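Local coordinates for protein glutathione S-transferase (Natrialba magadii ATCC 43099, PDB 6GZF) that probably transfers glutathione as a Xi-class glutathione transferase of a haloalkaliphilic archaeon, a class associated with glutathionyl-hydroquinone reductase activity, at residues E152-F157 with L236-I241; D185-P190 with I241-T246; V224-R229 with F268-P273. One frame throughout, in Å; residues are numbered along the deposited sequence.

Contact 1 (E152-F157 with L236-I241); sequences EIMRMF and LTEADI
Glu238 meets helix 150-159 with both its carboxylate and its aliphatic stem. The head forms a salt bridge with Arg155: NE donates to OE1 of Glu238 over 3.2 Å in a nearly straight bond (166°), which arrives on the syn side of the oxygen, tilted out of the carboxylate plane. OE2 of Glu238 lies just as near NE of Arg155, but that bond is bent and weak. Both oxygens face the one NE, with the planes 47° apart, so this is not a flat two-nitrogen, two-oxygen pair. Arg155 crosses the glutamate at about a right angle; the folds at chi2 and chi3 turn NE to Glu238, while NH1 makes a salt bridge with Asp181. Beside this pair Met154 runs past Glu238 in the opposite direction. CE of Met154 lies 3.8 Å from CB of Glu238, and SD of Met154 lies 3.8 Å from CG2 of Ile241. With an alanine in place of Glu238, Arg155 NE would probably lose its carboxylate mate and a gap would open beside CG of Met154. Asp158 brings a like charge close to OE2, which Arg155 would probably help to offset. Further back, Thr237 and Asp240 form a capping box at the start of helix 238-247, with Thr237 N bonded to Asp240 OD1 over 2.9 Å, as known in glutathione transferases. The contact joins the thioredoxin-like domain to the helical domain: Met154 and Ile241 both rest on Thr73 of helix 65-77, Glu238 touches Ile184 of helix 177-192, and Ile153 and Phe157 pack on Leu137 of strand 136-139.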
loop_
_atom_site.group_PDB
_atom_site.type_symbol
_atom_site.label_atom_id
_atom_site.label_comp_id
_atom_site.label_asym_id
_atom_site.label_seq_id
_atom_site.Cartn_x
_atom_site.Cartn_y
_atom_site.Cartn_z
ATOM N N GLU A 152 3.147 -11.361 -28.423
ATOM C CA GLU A 152 3.475 -12.007 -29.688
ATOM C C GLU A 152 4.693 -12.920 -29.577
ATOM O O GLU A 152 4.772 -13.939 -30.264
ATOM C CB GLU A 152 3.702 -10.952 -30.771
ATOM C CG GLU A 152 2.475 -10.092 -31.039
ATOM C CD GLU A 152 2.699 -9.076 -32.140
ATOM O OE1 GLU A 152 3.789 -8.469 -32.180
ATOM O OE2 GLU A 152 1.784 -8.884 -32.969
ATOM N N ILE A 153 5.638 -12.556 -28.716
ATOM C CA ILE A 153 6.802 -13.402 -28.470
ATOM C C ILE A 153 6.361 -14.690 -27.780
ATOM O O ILE A 153 6.856 -15.775 -28.091
ATOM C CB ILE A 153 7.867 -12.683 -27.616
ATOM C CG1 ILE A 153 8.431 -11.477 -28.371
ATOM C CG2 ILE A 153 8.999 -13.633 -27.254
ATOM C CD1 ILE A 153 9.460 -10.696 -27.589
ATOM N N MET A 154 5.418 -14.564 -26.851
ATOM C CA MET A 154 4.825 -15.726 -26.200
ATOM C C MET A 154 4.153 -16.629 -27.229
ATOM O O MET A 154 4.318 -17.849 -27.203
ATOM C CB MET A 154 3.811 -15.297 -25.137
ATOM C CG MET A 154 2.950 -16.440 -24.615
ATOM S SD MET A 154 2.043 -16.049 -23.105
ATOM C CE MET A 154 0.912 -14.792 -23.697
ATOM N N ARG A 155 3.403 -16.014 -28.138
ATOM C CA ARG A 155 2.675 -16.743 -29.170
ATOM C C ARG A 155 3.606 -17.510 -30.107
ATOM O O ARG A 155 3.386 -18.690 -30.378
ATOM C CB ARG A 155 1.799 -15.783 -29.980
ATOM C CG ARG A 155 1.106 -16.426 -31.173
ATOM C CD ARG A 155 0.176 -17.548 -30.742
ATOM N NE ARG A 155 -0.866 -17.077 -29.836
ATOM C CZ ARG A 155 -2.016 -16.544 -30.237
ATOM N NH1 ARG A 155 -2.910 -16.142 -29.344
ATOM N NH2 ARG A 155 -2.270 -16.412 -31.531
ATOM N N MET A 156 4.643 -16.843 -30.600
ATOM C CA MET A 156 5.551 -17.477 -31.548
ATOM C C MET A 156 6.447 -18.511 -30.861
ATOM O O MET A 156 6.869 -19.484 -31.487
ATOM C CB MET A 156 6.395 -16.428 -32.276
ATOM C CG MET A 156 7.412 -15.701 -31.417
ATOM S SD MET A 156 8.307 -14.456 -32.369
ATOM C CE MET A 156 7.079 -13.155 -32.484
ATOM N N PHE A 157 6.730 -18.304 -29.577
ATOM C CA PHE A 157 7.394 -19.329 -28.773
ATOM C C PHE A 157 6.520 -20.572 -28.718
ATOM O O PHE A 157 7.010 -21.701 -28.685
ATOM C CB PHE A 157 7.665 -18.836 -27.347
ATOM C CG PHE A 157 8.918 -18.022 -27.200
ATOM C CD1 PHE A 157 9.622 -17.587 -28.310
ATOM C CD2 PHE A 157 9.398 -17.701 -25.940
ATOM C CE1 PHE A 157 10.776 -16.839 -28.165
ATOM C CE2 PHE A 157 10.552 -16.955 -25.788
ATOM C CZ PHE A 157 11.242 -16.524 -26.902
ATOM N N LEU A 236 -4.480 -25.697 -19.854
ATOM C CA LEU A 236 -3.564 -24.591 -19.605
ATOM C C LEU A 236 -3.196 -23.898 -20.913
ATOM O O LEU A 236 -2.727 -24.542 -21.849
ATOM C CB LEU A 236 -2.300 -25.092 -18.902
ATOM C CG LEU A 236 -1.371 -24.041 -18.295
ATOM C CD1 LEU A 236 -1.997 -23.442 -17.051
ATOM C CD2 LEU A 236 -0.011 -24.644 -17.978
ATOM N N THR A 237 -3.413 -22.587 -20.979
ATOM C CA THR A 237 -3.156 -21.836 -22.205
ATOM C C THR A 237 -2.375 -20.550 -21.949
ATOM O O THR A 237 -2.007 -20.249 -20.815
ATOM C CB THR A 237 -4.470 -21.472 -22.926
ATOM O OG1 THR A 237 -5.267 -20.635 -22.080
ATOM C CG2 THR A 237 -5.257 -22.727 -23.284
ATOM N N GLU A 238 -2.130 -19.795 -23.020
ATOM C CA GLU A 238 -1.460 -18.503 -22.927
ATOM C C GLU A 238 -2.263 -17.524 -22.081
ATOM O O GLU A 238 -1.702 -16.620 -21.461
ATOM C CB GLU A 238 -1.236 -17.906 -24.317
ATOM C CG GLU A 238 -0.355 -18.729 -25.237
ATOM C CD GLU A 238 -0.082 -18.020 -26.551
ATOM O OE1 GLU A 238 -0.488 -16.846 -26.686
ATOM O OE2 GLU A 238 0.537 -18.630 -27.446
ATOM N N ALA A 239 -3.580 -17.705 -22.073
ATOM C CA ALA A 239 -4.480 -16.849 -21.310
ATOM C C ALA A 239 -4.142 -16.889 -19.825
ATOM O O ALA A 239 -4.251 -15.883 -19.125
ATOM C CB ALA A 239 -5.924 -17.265 -21.536
ATOM N N ASP A 240 -3.725 -18.060 -19.353
ATOM C CA ASP A 240 -3.357 -18.232 -17.954
ATOM C C ASP A 240 -2.014 -17.578 -17.648
ATOM O O ASP A 240 -1.803 -17.067 -16.550
ATOM C CB ASP A 240 -3.311 -19.718 -17.592
ATOM C CG ASP A 240 -4.603 -20.438 -17.928
ATOM O OD1 ASP A 240 -4.729 -20.932 -19.068
ATOM O OD2 ASP A 240 -5.493 -20.504 -17.054
ATOM N N ILE A 241 -1.112 -17.597 -18.625
ATOM C CA ILE A 241 0.212 -17.008 -18.457
ATOM C C ILE A 241 0.123 -15.489 -18.325
ATOM O O ILE A 241 0.835 -14.883 -17.523
ATOM C CB ILE A 241 1.142 -17.371 -19.634
ATOM C CG1 ILE A 241 1.258 -18.892 -19.767
ATOM C CG2 ILE A 241 2.520 -16.750 -19.446
ATOM C CD1 ILE A 241 2.270 -19.342 -20.795
#

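Contact 2 (D185-P190 with I241-T246); sequences DNIYEP and IAMFTT
Ile187 points the end of its longer branch at helix 238-247, where CD1 settles beside the backbone between Ala242 and Met243. Its chi1 of 74° puts CG1 between the backbone N and the carbonyl carbon, and chi2 of 149°, short of fully extended, sends CD1 on toward the other helix, while CG2 turns back beside its own N. The methyl thus comes to 3.9 Å from CB of Ala242, and CD1 of Ile187 is also 3.8 Å from the backbone N of Met243. The alanine is small enough to let this one methyl reach the helix backbone; the two segments come nearest at Ile187 and Met243, whose CA atoms are 7.4 Å apart. Met243 takes part through its stem, its CB lying 4.2 Å from CD1 of Ile187. The side-chain contacts are apolar and buried, and no hydrogen bond joins the two segments. Just beyond Ile187, helix 177-192 widens into a pi-type turn and kinks at Pro190. Within the all-helical C-terminal domain, Trp221 of helix 204-224 touches both Ile187 and Met243, and helix 65-77 of the thioredoxin-like domain packs on Ile241 and Thr245 through Arg69.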
loop_
_atom_site.group_PDB
_atom_site.type_symbol
_atom_site.label_atom_id
_atom_site.label_comp_id
_atom_site.label_asym_id
_atom_site.label_seq_id
_atom_site.Cartn_x
_atom_site.Cartn_y
_atom_site.Cartn_z
ATOM N N ASP A 185 -7.339 -10.663 -24.644
ATOM C CA ASP A 185 -7.747 -9.319 -25.035
ATOM C C ASP A 185 -8.557 -8.635 -23.936
ATOM O O ASP A 185 -8.416 -7.433 -23.710
ATOM C CB ASP A 185 -8.556 -9.364 -26.332
ATOM C CG ASP A 185 -8.561 -8.035 -27.063
ATOM O OD1 ASP A 185 -7.675 -7.824 -27.918
ATOM O OD2 ASP A 185 -9.450 -7.202 -26.781
ATOM N N ASN A 186 -9.399 -9.404 -23.251
ATOM C CA ASN A 186 -10.272 -8.848 -22.224
ATOM C C ASN A 186 -9.483 -8.383 -21.004
ATOM O O ASN A 186 -9.521 -7.206 -20.653
ATOM C CB ASN A 186 -11.331 -9.876 -21.809
ATOM C CG ASN A 186 -12.404 -9.289 -20.895
ATOM O OD1 ASN A 186 -12.251 -8.195 -20.347
ATOM N ND2 ASN A 186 -13.495 -10.028 -20.722
ATOM N N ILE A 187 -8.762 -9.304 -20.370
ATOM C CA ILE A 187 -8.035 -9.006 -19.136
ATOM C C ILE A 187 -6.909 -7.992 -19.329
ATOM O O ILE A 187 -6.301 -7.535 -18.359
ATOM C CB ILE A 187 -7.421 -10.282 -18.526
ATOM C CG1 ILE A 187 -6.201 -10.727 -19.338
ATOM C CG2 ILE A 187 -8.456 -11.392 -18.443
ATOM C CD1 ILE A 187 -5.141 -11.433 -18.515
ATOM N N TYR A 188 -6.633 -7.650 -20.582
ATOM C CA TYR A 188 -5.502 -6.798 -20.923
ATOM C C TYR A 188 -5.569 -5.410 -20.290
ATOM O O TYR A 188 -4.602 -4.953 -19.682
ATOM C CB TYR A 188 -5.393 -6.664 -22.442
ATOM C CG TYR A 188 -4.236 -5.806 -22.887
ATOM C CD1 TYR A 188 -2.929 -6.253 -22.757
ATOM C CD2 TYR A 188 -4.448 -4.551 -23.441
ATOM C CE1 TYR A 188 -1.867 -5.476 -23.161
ATOM C CE2 TYR A 188 -3.391 -3.766 -23.850
ATOM C CZ TYR A 188 -2.101 -4.235 -23.707
ATOM O OH TYR A 188 -1.038 -3.466 -24.111
ATOM N N GLU A 189 -6.708 -4.740 -20.432
ATOM C CA GLU A 189 -6.843 -3.373 -19.933
ATOM C C GLU A 189 -7.181 -3.283 -18.435
ATOM O O GLU A 189 -6.514 -2.550 -17.705
ATOM C CB GLU A 189 -7.891 -2.610 -20.752
ATOM C CG GLU A 189 -7.596 -1.125 -20.894
ATOM C CD GLU A 189 -8.794 -0.333 -21.381
ATOM O OE1 GLU A 189 -9.423 -0.751 -22.376
ATOM O OE2 GLU A 189 -9.105 0.710 -20.766
ATOM N N PRO A 190 -8.210 -4.016 -17.962
ATOM C CA PRO A 190 -8.546 -3.824 -16.545
ATOM C C PRO A 190 -7.569 -4.478 -15.569
ATOM O O PRO A 190 -7.482 -4.032 -14.426
ATOM C CB PRO A 190 -9.927 -4.475 -16.428
ATOM C CG PRO A 190 -9.924 -5.523 -17.473
ATOM C CD PRO A 190 -9.160 -4.932 -18.620
ATOM N N ILE A 241 -1.112 -17.597 -18.625
ATOM C CA ILE A 241 0.212 -17.008 -18.457
ATOM C C ILE A 241 0.123 -15.489 -18.325
ATOM O O ILE A 241 0.835 -14.883 -17.523
ATOM C CB ILE A 241 1.142 -17.371 -19.634
ATOM C CG1 ILE A 241 1.258 -18.892 -19.767
ATOM C CG2 ILE A 241 2.520 -16.750 -19.446
ATOM C CD1 ILE A 241 2.270 -19.342 -20.795
ATOM N N ALA A 242 -0.760 -14.880 -19.112
ATOM C CA ALA A 242 -0.983 -13.441 -19.046
ATOM C C ALA A 242 -1.524 -13.040 -17.676
ATOM O O ALA A 242 -1.067 -12.068 -17.076
ATOM C CB ALA A 242 -1.937 -13.002 -20.145
ATOM N N MET A 243 -2.496 -13.805 -17.188
ATOM C CA MET A 243 -3.106 -13.551 -15.888
ATOM C C MET A 243 -2.122 -13.790 -14.744
ATOM O O MET A 243 -2.080 -13.028 -13.778
ATOM C CB MET A 243 -4.343 -14.436 -15.704
ATOM C CG MET A 243 -5.094 -14.206 -14.402
ATOM S SD MET A 243 -5.956 -12.626 -14.358
ATOM C CE MET A 243 -7.658 -13.169 -14.498
ATOM N N PHE A 244 -1.332 -14.853 -14.870
ATOM C CA PHE A 244 -0.423 -15.286 -13.812
ATOM C C PHE A 244 0.642 -14.250 -13.458
ATOM O O PHE A 244 0.917 -14.017 -12.282
ATOM C CB PHE A 244 0.254 -16.600 -14.213
ATOM C CG PHE A 244 1.415 -16.980 -13.340
ATOM C CD1 PHE A 244 1.207 -17.554 -12.096
ATOM C CD2 PHE A 244 2.716 -16.779 -13.769
ATOM C CE1 PHE A 244 2.275 -17.904 -11.294
ATOM C CE2 PHE A 244 3.788 -17.129 -12.971
ATOM C CZ PHE A 244 3.567 -17.692 -11.733
ATOM N N THR A 245 1.239 -13.634 -14.472
ATOM C CA THR A 245 2.338 -12.698 -14.251
ATOM C C THR A 245 1.875 -11.421 -13.552
ATOM O O THR A 245 2.684 -10.696 -12.975
ATOM C CB THR A 245 3.030 -12.326 -15.572
ATOM O OG1 THR A 245 2.057 -11.850 -16.509
ATOM C CG2 THR A 245 3.733 -13.541 -16.158
ATOM N N THR A 246 0.575 -11.151 -13.609
ATOM C CA THR A 246 0.002 -10.025 -12.883
ATOM C C THR A 246 -0.324 -10.436 -11.452
ATOM O O THR A 246 0.079 -9.774 -10.496
ATOM C CB THR A 246 -1.273 -9.493 -13.562
ATOM O OG1 THR A 246 -0.957 -9.014 -14.876
ATOM C CG2 THR A 246 -1.878 -8.359 -12.748
#

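Contact 3 (V224-R229 with F268-P273); sequences VLADQR and FDNLWP
Leu225 and Leu271 touch by single methyl groups at a turn-to-helix junction of the all-helical C-terminal domain of the glutathione transferase fold, where the chain leaving helix 204-224 lies against the start of helix 271-279. The two leucines have much the same conformation: in each, CG stands opposite the carbonyl carbon (chi1 -73° in Leu225, -70° in Leu271) and CD1 continues the extended chain. They nevertheless use different branches. Leu225 offers CD1, the methyl at the far end of its extended chain, whereas Leu271 meets it with CD2, at a CD1 to CD2 separation of 3.7 Å, and the side chains cross at about a right angle. The other methyl of Leu271, CD1, lies over one face of the Phe268 ring, 3.8 Å above its plane and offset toward the rim, so the leucine is shared between the turn and its own segment. Asn270 makes the more outward half of the contact. Its chi1 of -55° swings the amide toward Ala226, whose CB is met by OD1 of Asn270 at 3.3 Å; the amide carbon CG of Asn270 is 3.9 Å from both CA and CB of Ala226. This is a van der Waals meeting, with no hydrogen bond across the two segments. The polar link comes instead from Asp222 on helix 204-224, whose OD1 accepts from the backbone N of both Asn270 and Leu271 and thereby ties the start of the second helix to the end of the first. Arg229 stretches out to a salt bridge with Asp277 further along helix 271-279. The carbonyl O of Leu225 accepts a hydrogen bond from NH2 of Arg324 and lies 3.8 Å from CB of Asn270.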
loop_
_atom_site.group_PDB
_atom_site.type_symbol
_atom_site.label_atom_id
_atom_site.label_comp_id
_atom_site.label_asym_id
_atom_site.label_seq_id
_atom_site.Cartn_x
_atom_site.Cartn_y
_atom_site.Cartn_z
ATOM N N VAL A 224 -15.821 -17.306 -12.527
ATOM C CA VAL A 224 -15.627 -18.172 -13.683
ATOM C C VAL A 224 -14.749 -19.365 -13.315
ATOM O O VAL A 224 -15.000 -20.492 -13.743
ATOM C CB VAL A 224 -14.993 -17.401 -14.864
ATOM C CG1 VAL A 224 -14.618 -18.349 -15.995
ATOM C CG2 VAL A 224 -15.941 -16.320 -15.360
ATOM N N LEU A 225 -13.734 -19.112 -12.496
ATOM C CA LEU A 225 -12.774 -20.143 -12.115
ATOM C C LEU A 225 -13.266 -21.007 -10.957
ATOM O O LEU A 225 -12.484 -21.720 -10.332
ATOM C CB LEU A 225 -11.432 -19.507 -11.748
ATOM C CG LEU A 225 -10.614 -18.953 -12.917
ATOM C CD1 LEU A 225 -9.301 -18.367 -12.427
ATOM C CD2 LEU A 225 -10.369 -20.039 -13.950
ATOM N N ALA A 226 -14.562 -20.941 -10.675
ATOM C CA ALA A 226 -15.144 -21.736 -9.603
ATOM C C ALA A 226 -15.569 -23.111 -10.108
ATOM O O ALA A 226 -15.668 -24.063 -9.331
ATOM C CB ALA A 226 -16.327 -21.008 -8.986
ATOM N N ASP A 227 -15.819 -23.211 -11.410
ATOM C CA ASP A 227 -16.325 -24.451 -11.991
ATOM C C ASP A 227 -15.451 -24.962 -13.133
ATOM O O ASP A 227 -15.749 -25.994 -13.733
ATOM C CB ASP A 227 -17.764 -24.257 -12.475
ATOM C CG ASP A 227 -18.685 -23.775 -11.373
ATOM O OD1 ASP A 227 -18.928 -24.542 -10.416
ATOM O OD2 ASP A 227 -19.163 -22.626 -11.461
ATOM N N GLN A 228 -14.374 -24.241 -13.429
ATOM C CA GLN A 228 -13.400 -24.692 -14.417
ATOM C C GLN A 228 -11.985 -24.392 -13.927
ATOM O O GLN A 228 -11.726 -23.328 -13.365
ATOM C CB GLN A 228 -13.660 -24.040 -15.779
ATOM C CG GLN A 228 -13.588 -22.522 -15.789
ATOM C CD GLN A 228 -14.247 -21.919 -17.014
ATOM O OE1 GLN A 228 -15.441 -22.109 -17.246
ATOM N NE2 GLN A 228 -13.468 -21.195 -17.811
ATOM N N ARG A 229 -11.078 -25.341 -14.136
ATOM C CA ARG A 229 -9.734 -25.257 -13.572
ATOM C C ARG A 229 -8.937 -24.073 -14.107
ATOM O O ARG A 229 -8.287 -23.359 -13.343
ATOM C CB ARG A 229 -8.964 -26.553 -13.833
ATOM C CG ARG A 229 -7.550 -26.529 -13.281
ATOM C CD ARG A 229 -6.886 -27.892 -13.344
ATOM N NE ARG A 229 -5.578 -27.874 -12.696
ATOM C CZ ARG A 229 -4.870 -28.960 -12.405
ATOM N NH1 ARG A 229 -5.343 -30.162 -12.703
ATOM N NH2 ARG A 229 -3.689 -28.845 -11.813
ATOM N N PHE A 268 -9.347 -14.073 -2.334
ATOM C CA PHE A 268 -10.310 -14.606 -3.294
ATOM C C PHE A 268 -10.457 -16.116 -3.134
ATOM O O PHE A 268 -9.470 -16.829 -2.945
ATOM C CB PHE A 268 -9.897 -14.264 -4.727
ATOM C CG PHE A 268 -10.204 -12.848 -5.127
ATOM C CD1 PHE A 268 -11.452 -12.512 -5.627
ATOM C CD2 PHE A 268 -9.245 -11.854 -5.012
ATOM C CE1 PHE A 268 -11.740 -11.214 -5.999
ATOM C CE2 PHE A 268 -9.529 -10.552 -5.382
ATOM C CZ PHE A 268 -10.777 -10.232 -5.877
ATOM N N ASP A 269 -11.695 -16.595 -3.214
ATOM C CA ASP A 269 -11.993 -18.009 -3.017
ATOM C C ASP A 269 -11.338 -18.907 -4.062
ATOM O O ASP A 269 -10.916 -20.022 -3.752
ATOM C CB ASP A 269 -13.507 -18.242 -3.029
ATOM C CG ASP A 269 -14.213 -17.563 -1.872
ATOM O OD1 ASP A 269 -13.604 -17.437 -0.790
ATOM O OD2 ASP A 269 -15.382 -17.158 -2.046
ATOM N N ASN A 270 -11.254 -18.423 -5.295
ATOM C CA ASN A 270 -10.840 -19.271 -6.405
ATOM C C ASN A 270 -9.560 -18.820 -7.109
ATOM O O ASN A 270 -8.843 -19.645 -7.673
ATOM C CB ASN A 270 -11.975 -19.370 -7.426
ATOM C CG ASN A 270 -13.271 -19.860 -6.807
ATOM O OD1 ASN A 270 -14.337 -19.287 -7.034
ATOM N ND2 ASN A 270 -13.184 -20.923 -6.016
ATOM N N LEU A 271 -9.271 -17.523 -7.077
ATOM C CA LEU A 271 -8.083 -16.996 -7.746
ATOM C C LEU A 271 -6.795 -17.396 -7.032
ATOM O O LEU A 271 -5.771 -17.638 -7.672
ATOM C CB LEU A 271 -8.161 -15.472 -7.859
ATOM C CG LEU A 271 -9.203 -14.901 -8.821
ATOM C CD1 LEU A 271 -9.225 -13.382 -8.745
ATOM C CD2 LEU A 271 -8.929 -15.365 -10.243
ATOM N N TRP A 272 -6.850 -17.459 -5.707
ATOM C CA TRP A 272 -5.680 -17.818 -4.908
ATOM C C TRP A 272 -5.273 -19.292 -5.052
ATOM O O TRP A 272 -4.086 -19.581 -5.193
ATOM C CB TRP A 272 -5.922 -17.470 -3.434
ATOM C CG TRP A 272 -4.831 -17.912 -2.487
ATOM C CD1 TRP A 272 -5.001 -18.566 -1.300
ATOM C CD2 TRP A 272 -3.414 -17.724 -2.639
ATOM N NE1 TRP A 272 -3.785 -18.799 -0.707
ATOM C CE2 TRP A 272 -2.796 -18.294 -1.508
ATOM C CE3 TRP A 272 -2.610 -17.133 -3.620
ATOM C CZ2 TRP A 272 -1.413 -18.293 -1.332
ATOM C CZ3 TRP A 272 -1.237 -17.133 -3.442
ATOM C CH2 TRP A 272 -0.654 -17.709 -2.306
ATOM N N PRO A 273 -6.240 -20.233 -5.011
ATOM C CA PRO A 273 -5.818 -21.608 -5.310
ATOM C C PRO A 273 -5.395 -21.758 -6.769
ATOM O O PRO A 273 -4.554 -22.596 -7.092
ATOM C CB PRO A 273 -7.071 -22.439 -5.014
ATOM C CG PRO A 273 -7.906 -21.581 -4.124
ATOM C CD PRO A 273 -7.646 -20.182 -4.569
#

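Overall arrangement
From the N terminus, the chain first passes helix 150-159, the opening side of contact 1, then helix 177-192, which begins contact 2, and then the turn after helix 204-224, which begins contact 3. The partners return in the same order, so all three loops cross and none encloses another. Helix 238-247 closes contact 1 and then contact 2, its Ile241 belonging to both segments, and the start of helix 271-279 closes contact 3. Contact 1 joins the thioredoxin-like and helical domains, whereas within the latter contact 2 joins two helices and contact 3 a turn to a helix start. The centres of contacts 1 and 2 are about 11 Å apart, and contact 3 lies farther from the chain's centre.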